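Putative phophotriesterase (Proteus mirabilis, PDB 3RHG) probably hydrolyses ester bonds with a pair of divalent metal ions, as a zinc-binding member of the phosphotriesterase family in the amidohydrolase superfamily. Local coordinates at residues A[19-24]-A[291-296]; A[23-28]-A[94-99]; A[120-125]-A[161-166]. All coordinates share one frame; numbering follows the deposited sequence.

Contact 1. Residues A[19-24]-A[291-296]; sequences LTLPHE and LSHDVF. With ZN (zinc ion), chain B; BEZ (benzoic acid), chain D.
Two bends in the Glu24 side chain, with CG beside the backbone N (chi1 -56°) and a second turn at CB–CG (chi2 -66°), fold its carboxylate back over Ser292 and His293, while His23, whose CG is anti to its own N, sends its ring alongside Asp294 to a zinc ion. Three donors grip one carboxylate oxygen. Ser292 OG gives its proton to Glu24 OE2 at 2.7 Å, tilted above the carboxylate plane; the backbone N of His293 comes in on the syn side at 2.8 Å; and His293 ND1, 3.0 Å away, also lies above the plane, although OE2 sits close to the plane of the imidazole. The other oxygen, Glu24 OE1, takes the backbone N of Val295 at 3.0 Å. A buried carboxylate with so many donors would probably stay ionised, and the bonds fix its rotation. Here the first strand of the (beta/alpha)8 barrel meets the loop that follows the eighth, closing the barrel at its metal-binding end. Ser292 OG plays a double part, accepting a hydrogen bond from His23 N at 3.0 Å as it donates to Glu24, and Leu21 lays CD1 and CD2 against CE1 of His293, whose NE2 is engaged by Val312 N. A water joins the carbonyl oxygens of Thr20 and Leu291. The zinc ion is bound by His23 NE2 at 2.1 Å and by Asp294 OD1 at 2.4 Å, imidazole and carboxylate running side by side with their planes 75° apart; Asn197 OD1 holds the far nitrogen of His23, ND1. The second oxygen of Asp294, OD2, faces the benzoic acid, with C3 of that ligand 3.4 Å away, and Phe296 touches the same ring through CE2 and CZ.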
loop_
_atom_site.group_PDB
_atom_site.type_symbol
_atom_site.label_atom_id
_atom_site.label_comp_id
_atom_site.label_asym_id
_atom_site.label_seq_id
_atom_site.Cartn_x
_atom_site.Cartn_y
_atom_site.Cartn_z
ATOM N N LEU A 19 7.470 -9.361 23.982
ATOM C CA LEU A 19 7.206 -9.028 22.588
ATOM C C LEU A 19 8.432 -8.332 22.016
ATOM O O LEU A 19 8.857 -7.277 22.525
ATOM C CB LEU A 19 5.972 -8.130 22.494
ATOM C CG LEU A 19 5.526 -7.595 21.132
ATOM C CD1 LEU A 19 5.250 -8.746 20.163
ATOM C CD2 LEU A 19 4.290 -6.700 21.307
ATOM N N THR A 20 8.985 -8.921 20.953
ATOM C CA THR A 20 10.294 -8.533 20.434
ATOM C C THR A 20 10.219 -8.329 18.924
ATOM O O THR A 20 9.617 -9.130 18.204
ATOM C CB THR A 20 11.315 -9.649 20.713
ATOM O OG1 THR A 20 11.474 -9.790 22.131
ATOM C CG2 THR A 20 12.700 -9.295 20.129
ATOM N N LEU A 21 10.871 -7.274 18.446
ATOM C CA LEU A 21 11.027 -7.015 17.000
ATOM C C LEU A 21 12.503 -7.202 16.671
ATOM O O LEU A 21 13.352 -6.420 17.118
ATOM C CB LEU A 21 10.601 -5.595 16.667
ATOM C CG LEU A 21 9.114 -5.274 16.857
ATOM C CD1 LEU A 21 8.866 -3.744 16.655
ATOM C CD2 LEU A 21 8.296 -6.108 15.884
ATOM N N PRO A 22 12.818 -8.244 15.900
ATOM C CA PRO A 22 14.225 -8.644 15.680
ATOM C C PRO A 22 14.967 -7.911 14.574
ATOM O O PRO A 22 16.178 -8.133 14.405
ATOM C CB PRO A 22 14.110 -10.146 15.343
ATOM C CG PRO A 22 12.765 -10.233 14.640
ATOM C CD PRO A 22 11.865 -9.243 15.387
ATOM N N HIS A 23 14.277 -7.090 13.789
ATOM C CA HIS A 23 15.012 -6.396 12.715
ATOM C C HIS A 23 14.392 -5.034 12.415
ATOM O O HIS A 23 13.409 -4.948 11.665
ATOM C CB HIS A 23 15.082 -7.223 11.416
ATOM C CG HIS A 23 15.931 -6.586 10.340
ATOM N ND1 HIS A 23 17.113 -7.138 9.884
ATOM C CD2 HIS A 23 15.763 -5.433 9.643
ATOM C CE1 HIS A 23 17.633 -6.358 8.946
ATOM N NE2 HIS A 23 16.837 -5.311 8.781
ATOM N N GLU A 24 14.967 -3.985 13.002
ATOM C CA GLU A 24 14.468 -2.615 12.823
ATOM C C GLU A 24 15.671 -1.696 12.716
ATOM O O GLU A 24 16.791 -2.123 12.981
ATOM C CB GLU A 24 13.602 -2.203 14.043
ATOM C CG GLU A 24 12.453 -3.144 14.321
ATOM C CD GLU A 24 11.422 -3.144 13.222
ATOM O OE1 GLU A 24 11.380 -2.191 12.386
ATOM O OE2 GLU A 24 10.640 -4.113 13.179
ATOM N N LEU A 291 9.442 -12.201 12.479
ATOM C CA LEU A 291 8.664 -11.140 11.817
ATOM C C LEU A 291 9.135 -9.776 12.273
ATOM O O LEU A 291 9.405 -9.582 13.452
ATOM C CB LEU A 291 7.199 -11.235 12.248
ATOM C CG LEU A 291 6.521 -12.592 12.059
ATOM C CD1 LEU A 291 5.095 -12.558 12.603
ATOM C CD2 LEU A 291 6.527 -13.075 10.611
ATOM N N SER A 292 9.237 -8.809 11.354
ATOM C CA SER A 292 9.590 -7.459 11.770
ATOM C C SER A 292 9.161 -6.469 10.667
ATOM O O SER A 292 8.559 -6.889 9.658
ATOM C CB SER A 292 11.104 -7.371 12.078
ATOM O OG SER A 292 11.356 -6.685 13.311
ATOM N N HIS A 293 9.442 -5.173 10.868
ATOM C CA HIS A 293 9.010 -4.106 9.949
ATOM C C HIS A 293 10.153 -3.543 9.094
ATOM O O HIS A 293 9.900 -2.945 8.052
ATOM C CB HIS A 293 8.476 -2.899 10.749
ATOM C CG HIS A 293 7.404 -3.231 11.737
ATOM N ND1 HIS A 293 7.692 -3.604 13.036
ATOM C CD2 HIS A 293 6.047 -3.206 11.639
ATOM C CE1 HIS A 293 6.556 -3.803 13.695
ATOM N NE2 HIS A 293 5.544 -3.567 12.874
ATOM N N ASP A 294 11.390 -3.655 9.583
ATOM C CA ASP A 294 12.530 -2.999 8.927
ATOM C C ASP A 294 12.317 -1.513 8.732
ATOM O O ASP A 294 12.652 -0.981 7.671
ATOM C CB ASP A 294 12.901 -3.679 7.590
ATOM C CG ASP A 294 14.295 -3.314 7.123
ATOM O OD1 ASP A 294 15.137 -2.964 7.991
ATOM O OD2 ASP A 294 14.564 -3.357 5.880
ATOM N N VAL A 295 11.769 -0.829 9.734
ATOM C CA VAL A 295 11.695 0.636 9.670
ATOM C C VAL A 295 13.103 1.160 9.383
ATOM O O VAL A 295 14.037 0.852 10.119
ATOM C CB VAL A 295 11.146 1.253 10.973
ATOM C CG1 VAL A 295 11.328 2.788 10.971
ATOM C CG2 VAL A 295 9.674 0.882 11.145
ATOM N N PHE A 296 13.266 1.944 8.314
ATOM C CA PHE A 296 14.592 2.449 7.984
ATOM C C PHE A 296 14.536 3.772 7.240
ATOM O O PHE A 296 15.581 4.308 6.861
ATOM C CB PHE A 296 15.417 1.408 7.202
ATOM C CG PHE A 296 15.107 1.325 5.711
ATOM C CD1 PHE A 296 15.983 1.890 4.783
ATOM C CD2 PHE A 296 13.977 0.635 5.239
ATOM C CE1 PHE A 296 15.726 1.817 3.394
ATOM C CE2 PHE A 296 13.699 0.539 3.857
ATOM C CZ PHE A 296 14.585 1.113 2.935
HETATM ZN ZN ZN B . 17.418 -3.542 7.906
HETATM C C BEZ D . 16.837 -3.681 -0.441
HETATM O O1 BEZ D . 17.573 -4.689 -0.485
HETATM O O2 BEZ D . 16.987 -2.765 -1.285
HETATM C C1 BEZ D . 15.776 -3.555 0.606
HETATM C C2 BEZ D . 15.678 -4.485 1.644
HETATM C C3 BEZ D . 14.690 -4.339 2.617
HETATM C C4 BEZ D . 13.791 -3.284 2.543
HETATM C C5 BEZ D . 13.885 -2.368 1.500
HETATM C C6 BEZ D . 14.877 -2.492 0.530
HETATM O O HOH W 1 8.344 -10.003 15.960
#

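Contact 2. Residues A[23-28]-A[94-99]; sequences HEHLFN and DATGSS. With ZN (zinc ion), chain B.
His25 and Thr96 meet at the closely fitted centre of this contact: ND1 of the imidazole donates to Thr96 OG1 at 2.8 Å, nearly straight at 167° and with the oxygen lying exactly in the ring plane. The bond fixes the rotation of a ring whose far nitrogen, His25 NE2, binds zinc at 2.0 Å, making Thr96 a second-shell residue of the metal site. Beside it, the methyl of Ala95 rests on one face of the His23 ring, a CH-pi contact with CB 3.9 Å from the ring centroid. The backbone N of Ala95 donates to Glu24 O at 2.8 Å, where the first two parallel strands of the barrel end side by side. His23 and His25, the HxH pair at the end of the first strand of an amidohydrolase barrel, supply two ligands of one zinc. CG of Asp94 stands anti to the backbone N (chi1 174°), which brings the carboxylate to the backbone of Leu26 and Phe27. Asp94 OD1 takes Leu26 N on the anti lone pair at 2.8 Å and Phe27 N more weakly, while OD2 closes an Asx turn with Thr96 N. Packing is looser towards Phe27 and Asn28: a water spans Phe27 O and Asp94 OD2, Asn28 reaches Thr96 through CB alone at 3.9 Å from OG1, and the Phe27 ring turns from Asp94 to settle among helices 74-86 and 105-115.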
loop_
_atom_site.group_PDB
_atom_site.type_symbol
_atom_site.label_atom_id
_atom_site.label_comp_id
_atom_site.label_asym_id
_atom_site.label_seq_id
_atom_site.Cartn_x
_atom_site.Cartn_y
_atom_site.Cartn_z
ATOM N N HIS A 23 14.277 -7.090 13.789
ATOM C CA HIS A 23 15.012 -6.396 12.715
ATOM C C HIS A 23 14.392 -5.034 12.415
ATOM O O HIS A 23 13.409 -4.948 11.665
ATOM C CB HIS A 23 15.082 -7.223 11.416
ATOM C CG HIS A 23 15.931 -6.586 10.340
ATOM N ND1 HIS A 23 17.113 -7.138 9.884
ATOM C CD2 HIS A 23 15.763 -5.433 9.643
ATOM C CE1 HIS A 23 17.633 -6.358 8.946
ATOM N NE2 HIS A 23 16.837 -5.311 8.781
ATOM N N GLU A 24 14.967 -3.985 13.002
ATOM C CA GLU A 24 14.468 -2.615 12.823
ATOM C C GLU A 24 15.671 -1.696 12.716
ATOM O O GLU A 24 16.791 -2.123 12.981
ATOM C CB GLU A 24 13.602 -2.203 14.043
ATOM C CG GLU A 24 12.453 -3.144 14.321
ATOM C CD GLU A 24 11.422 -3.144 13.222
ATOM O OE1 GLU A 24 11.380 -2.191 12.386
ATOM O OE2 GLU A 24 10.640 -4.113 13.179
ATOM N N HIS A 25 15.443 -0.445 12.333
ATOM C CA HIS A 25 16.483 0.570 12.460
ATOM C C HIS A 25 15.947 1.737 13.238
ATOM O O HIS A 25 15.021 2.391 12.791
ATOM C CB HIS A 25 17.035 0.995 11.090
ATOM C CG HIS A 25 17.535 -0.174 10.303
ATOM N ND1 HIS A 25 18.823 -0.645 10.419
ATOM C CD2 HIS A 25 16.890 -1.036 9.477
ATOM C CE1 HIS A 25 18.973 -1.715 9.659
ATOM N NE2 HIS A 25 17.816 -1.971 9.068
ATOM N N LEU A 26 16.488 1.949 14.435
ATOM C CA LEU A 26 16.117 3.127 15.222
ATOM C C LEU A 26 16.867 4.360 14.737
ATOM O O LEU A 26 16.250 5.400 14.513
ATOM C CB LEU A 26 16.372 2.918 16.720
ATOM C CG LEU A 26 15.283 2.089 17.419
ATOM C CD1 LEU A 26 15.196 0.691 16.788
ATOM C CD2 LEU A 26 15.516 2.010 18.939
ATOM N N PHE A 27 18.187 4.225 14.597
ATOM C CA PHE A 27 19.059 5.307 14.139
ATOM C C PHE A 27 19.914 4.805 12.984
ATOM O O PHE A 27 20.702 3.854 13.121
ATOM C CB PHE A 27 19.927 5.830 15.290
ATOM C CG PHE A 27 19.115 6.325 16.459
ATOM C CD1 PHE A 27 18.495 7.576 16.406
ATOM C CD2 PHE A 27 18.944 5.544 17.601
ATOM C CE1 PHE A 27 17.718 8.037 17.449
ATOM C CE2 PHE A 27 18.164 6.000 18.657
ATOM C CZ PHE A 27 17.546 7.246 18.585
ATOM N N ASN A 28 19.702 5.420 11.826
ATOM C CA ASN A 28 20.464 5.122 10.639
ATOM C C ASN A 28 20.495 6.380 9.793
ATOM O O ASN A 28 19.688 7.290 9.989
ATOM C CB ASN A 28 19.883 3.913 9.876
ATOM C CG ASN A 28 18.499 4.189 9.269
ATOM O OD1 ASN A 28 17.641 4.827 9.886
ATOM N ND2 ASN A 28 18.287 3.708 8.054
ATOM N N ASP A 94 18.073 -3.020 16.864
ATOM C CA ASP A 94 18.526 -2.109 15.822
ATOM C C ASP A 94 19.594 -2.846 15.015
ATOM O O ASP A 94 20.656 -3.167 15.557
ATOM C CB ASP A 94 19.125 -0.851 16.447
ATOM C CG ASP A 94 19.735 0.073 15.414
ATOM O OD1 ASP A 94 19.009 0.896 14.852
ATOM O OD2 ASP A 94 20.962 -0.006 15.194
ATOM N N ALA A 95 19.302 -3.117 13.743
ATOM C CA ALA A 95 20.169 -3.915 12.866
ATOM C C ALA A 95 21.150 -3.040 12.076
ATOM O O ALA A 95 21.736 -3.492 11.083
ATOM C CB ALA A 95 19.325 -4.777 11.919
ATOM N N THR A 96 21.362 -1.807 12.544
ATOM C CA THR A 96 22.305 -0.898 11.900
ATOM C C THR A 96 23.701 -1.234 12.413
ATOM O O THR A 96 24.142 -0.692 13.433
ATOM C CB THR A 96 21.955 0.576 12.227
ATOM O OG1 THR A 96 20.537 0.775 12.080
ATOM C CG2 THR A 96 22.702 1.539 11.282
ATOM N N GLY A 97 24.391 -2.149 11.723
ATOM C CA GLY A 97 25.566 -2.797 12.309
ATOM C C GLY A 97 26.878 -2.076 12.070
ATOM O O GLY A 97 27.928 -2.519 12.550
ATOM N N SER A 98 26.831 -0.978 11.310
ATOM C CA SER A 98 28.055 -0.360 10.817
ATOM C C SER A 98 27.956 1.153 10.819
ATOM O O SER A 98 26.872 1.719 10.651
ATOM C CB SER A 98 28.305 -0.811 9.372
ATOM O OG SER A 98 29.489 -0.206 8.879
ATOM N N SER A 99 29.099 1.813 10.982
ATOM C CA SER A 99 29.143 3.254 10.786
ATOM C C SER A 99 28.764 3.636 9.336
ATOM O O SER A 99 28.347 4.770 9.069
ATOM C CB SER A 99 30.547 3.765 11.123
ATOM O OG SER A 99 31.522 3.089 10.323
HETATM ZN ZN ZN B . 17.418 -3.542 7.906
HETATM O O HOH W 2 21.862 2.796 15.272
#

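Contact 3. Residues A[120-125]-A[161-166]. With ZN (zinc ion), chain B; ZN (zinc ion), chain C.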
loop_
_atom_site.group_PDB
_atom_site.type_symbol
_atom_site.label_atom_id
_atom_site.label_comp_id
_atom_site.label_asym_id
_atom_site.label_seq_id
_atom_site.Cartn_x
_atom_site.Cartn_y
_atom_site.Cartn_z
ATOM N N VAL A 120 18.653 -3.651 21.547
ATOM C CA VAL A 120 19.820 -4.438 21.201
ATOM C C VAL A 120 20.511 -3.763 20.003
ATOM O O VAL A 120 19.857 -3.454 18.980
ATOM C CB VAL A 120 19.421 -5.890 20.853
ATOM C CG1 VAL A 120 20.619 -6.694 20.369
ATOM C CG2 VAL A 120 18.708 -6.585 22.069
ATOM N N ALA A 121 21.814 -3.503 20.150
ATOM C CA ALA A 121 22.625 -2.969 19.033
ATOM C C ALA A 121 23.263 -4.117 18.251
ATOM O O ALA A 121 23.345 -5.268 18.731
ATOM C CB ALA A 121 23.693 -2.003 19.539
ATOM N N SER A 122 23.709 -3.800 17.042
ATOM C CA SER A 122 24.288 -4.796 16.154
ATOM C C SER A 122 25.683 -4.401 15.728
ATOM O O SER A 122 26.051 -3.205 15.741
ATOM C CB SER A 122 23.416 -5.000 14.910
ATOM O OG SER A 122 22.139 -5.486 15.270
ATOM N N SER A 123 26.447 -5.425 15.341
ATOM C CA SER A 123 27.785 -5.253 14.782
ATOM C C SER A 123 27.883 -6.091 13.515
ATOM O O SER A 123 27.741 -7.315 13.561
ATOM C CB SER A 123 28.841 -5.735 15.793
ATOM O OG SER A 123 30.130 -5.706 15.207
ATOM N N GLY A 124 28.207 -5.458 12.390
ATOM C CA GLY A 124 28.359 -6.227 11.157
ATOM C C GLY A 124 28.493 -5.299 9.977
ATOM O O GLY A 124 27.827 -4.268 9.930
ATOM N N LEU A 125 29.320 -5.672 9.005
ATOM C CA LEU A 125 29.526 -4.800 7.855
ATOM C C LEU A 125 28.425 -5.009 6.825
ATOM O O LEU A 125 27.939 -6.135 6.613
ATOM C CB LEU A 125 30.925 -5.011 7.243
ATOM C CG LEU A 125 32.070 -4.740 8.234
ATOM C CD1 LEU A 125 33.420 -5.000 7.617
ATOM C CD2 LEU A 125 31.978 -3.313 8.740
ATOM N N ALA A 161 27.222 -4.560 21.415
ATOM C CA ALA A 161 26.229 -5.150 20.529
ATOM C C ALA A 161 25.762 -6.499 21.057
ATOM O O ALA A 161 26.483 -7.184 21.797
ATOM C CB ALA A 161 26.830 -5.330 19.127
ATOM N N GLY A 162 24.574 -6.906 20.617
ATOM C CA GLY A 162 24.039 -8.216 21.007
ATOM C C GLY A 162 23.614 -9.064 19.811
ATOM O O GLY A 162 23.093 -10.168 19.995
ATOM N N MET A 163 23.849 -8.562 18.589
ATOM C CA MET A 163 23.571 -9.318 17.356
ATOM C C MET A 163 24.663 -9.020 16.343
ATOM O O MET A 163 25.203 -7.907 16.297
ATOM C CB MET A 163 22.233 -8.909 16.712
ATOM C CG MET A 163 21.836 -9.793 15.527
ATOM S SD MET A 163 20.126 -9.501 14.992
ATOM C CE MET A 163 20.349 -8.032 13.946
ATOM N N ILE A 164 24.987 -10.029 15.548
ATOM C CA ILE A 164 25.913 -9.846 14.433
ATOM C C ILE A 164 25.071 -9.580 13.190
ATOM O O ILE A 164 24.218 -10.387 12.831
ATOM C CB ILE A 164 26.800 -11.089 14.231
ATOM C CG1 ILE A 164 27.645 -11.349 15.490
ATOM C CG2 ILE A 164 27.680 -10.921 12.979
ATOM C CD1 ILE A 164 28.316 -12.734 15.509
ATOM N N GLY A 165 25.280 -8.434 12.553
ATOM C CA GLY A 165 24.484 -8.097 11.363
ATOM C C GLY A 165 24.145 -6.625 11.308
ATOM O O GLY A 165 24.682 -5.855 12.100
ATOM N N GLU A 166 23.294 -6.225 10.355
ATOM C CA GLU A 166 22.897 -7.088 9.248
ATOM C C GLU A 166 24.034 -7.179 8.220
ATOM O O GLU A 166 24.550 -6.145 7.742
ATOM C CB GLU A 166 21.586 -6.627 8.610
ATOM C CG GLU A 166 21.574 -5.211 8.042
ATOM C CD GLU A 166 20.230 -4.905 7.368
ATOM O OE1 GLU A 166 19.894 -5.592 6.387
ATOM O OE2 GLU A 166 19.492 -4.012 7.830
HETATM ZN ZN ZN B . 17.418 -3.542 7.906
HETATM ZN ZN ZN C . 18.952 -5.238 4.752
HETATM O O HOH W 3 25.137 -3.654 9.082
#
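Ser122 and Met163 lie on one face of two neighbouring parallel strands, the third and fourth of the barrel, with Ser122 OG 3.4 Å from the methyl CE of Met163. The same hydroxyl bonds to Asp94 O on the second strand. Across the backbone, Ser123 N donates to Met163 O at 2.9 Å and Ser123 O receives Gly165 N, while Ala121 O takes Gly162 N at 2.8 Å. On the opposite face, Ser123 CB touches the methyl of Ala161, and Ser123 OG bonds to Glu149.

A water tethers Glu166 O to Gly124 O. Beyond Gly165 a cis peptide leads into Glu166, whose side chain turns away from the neighbouring strand. From CB, CG stands between the backbone N and the carbonyl carbon (chi1 59°), and the chain, touching Asn197 of strand 195-199, then runs extended to CD, which faces both metals from one side. There Glu166 OE1 binds one zinc ion at 1.9 Å and Glu166 OE2 the other at 2.1 Å. The zinc ion on OE1 is also held by His199 and His229, that on OE2 by His23, His25 and Asp294. One carboxylate thus bridges both ions, and its negative charge probably eases the repulsion between the two cations.

In the fold
All three contacts converge on the zinc ion bound by His23, His25, Glu166 and Asp294. Contacts 1 and 2 share His23 and Glu24, and their centres lie about 10 Å apart; they are stitched together where Val295 O meets His25 N at 2.9 Å. Contact 3 centres about 8 Å from contact 2 and about 14 Å from contact 1, yet Glu166 OE2 comes within 2.9 Å of His25 NE2 at the shared metal. Asp94 ties contact 2 to contact 3 directly, its backbone N 2.8 Å from Val120 O. Contact 1 alone of the three reaches the benzoic acid, through Asp294 and Phe296, whereas contact 3 extends the site to the second zinc ion.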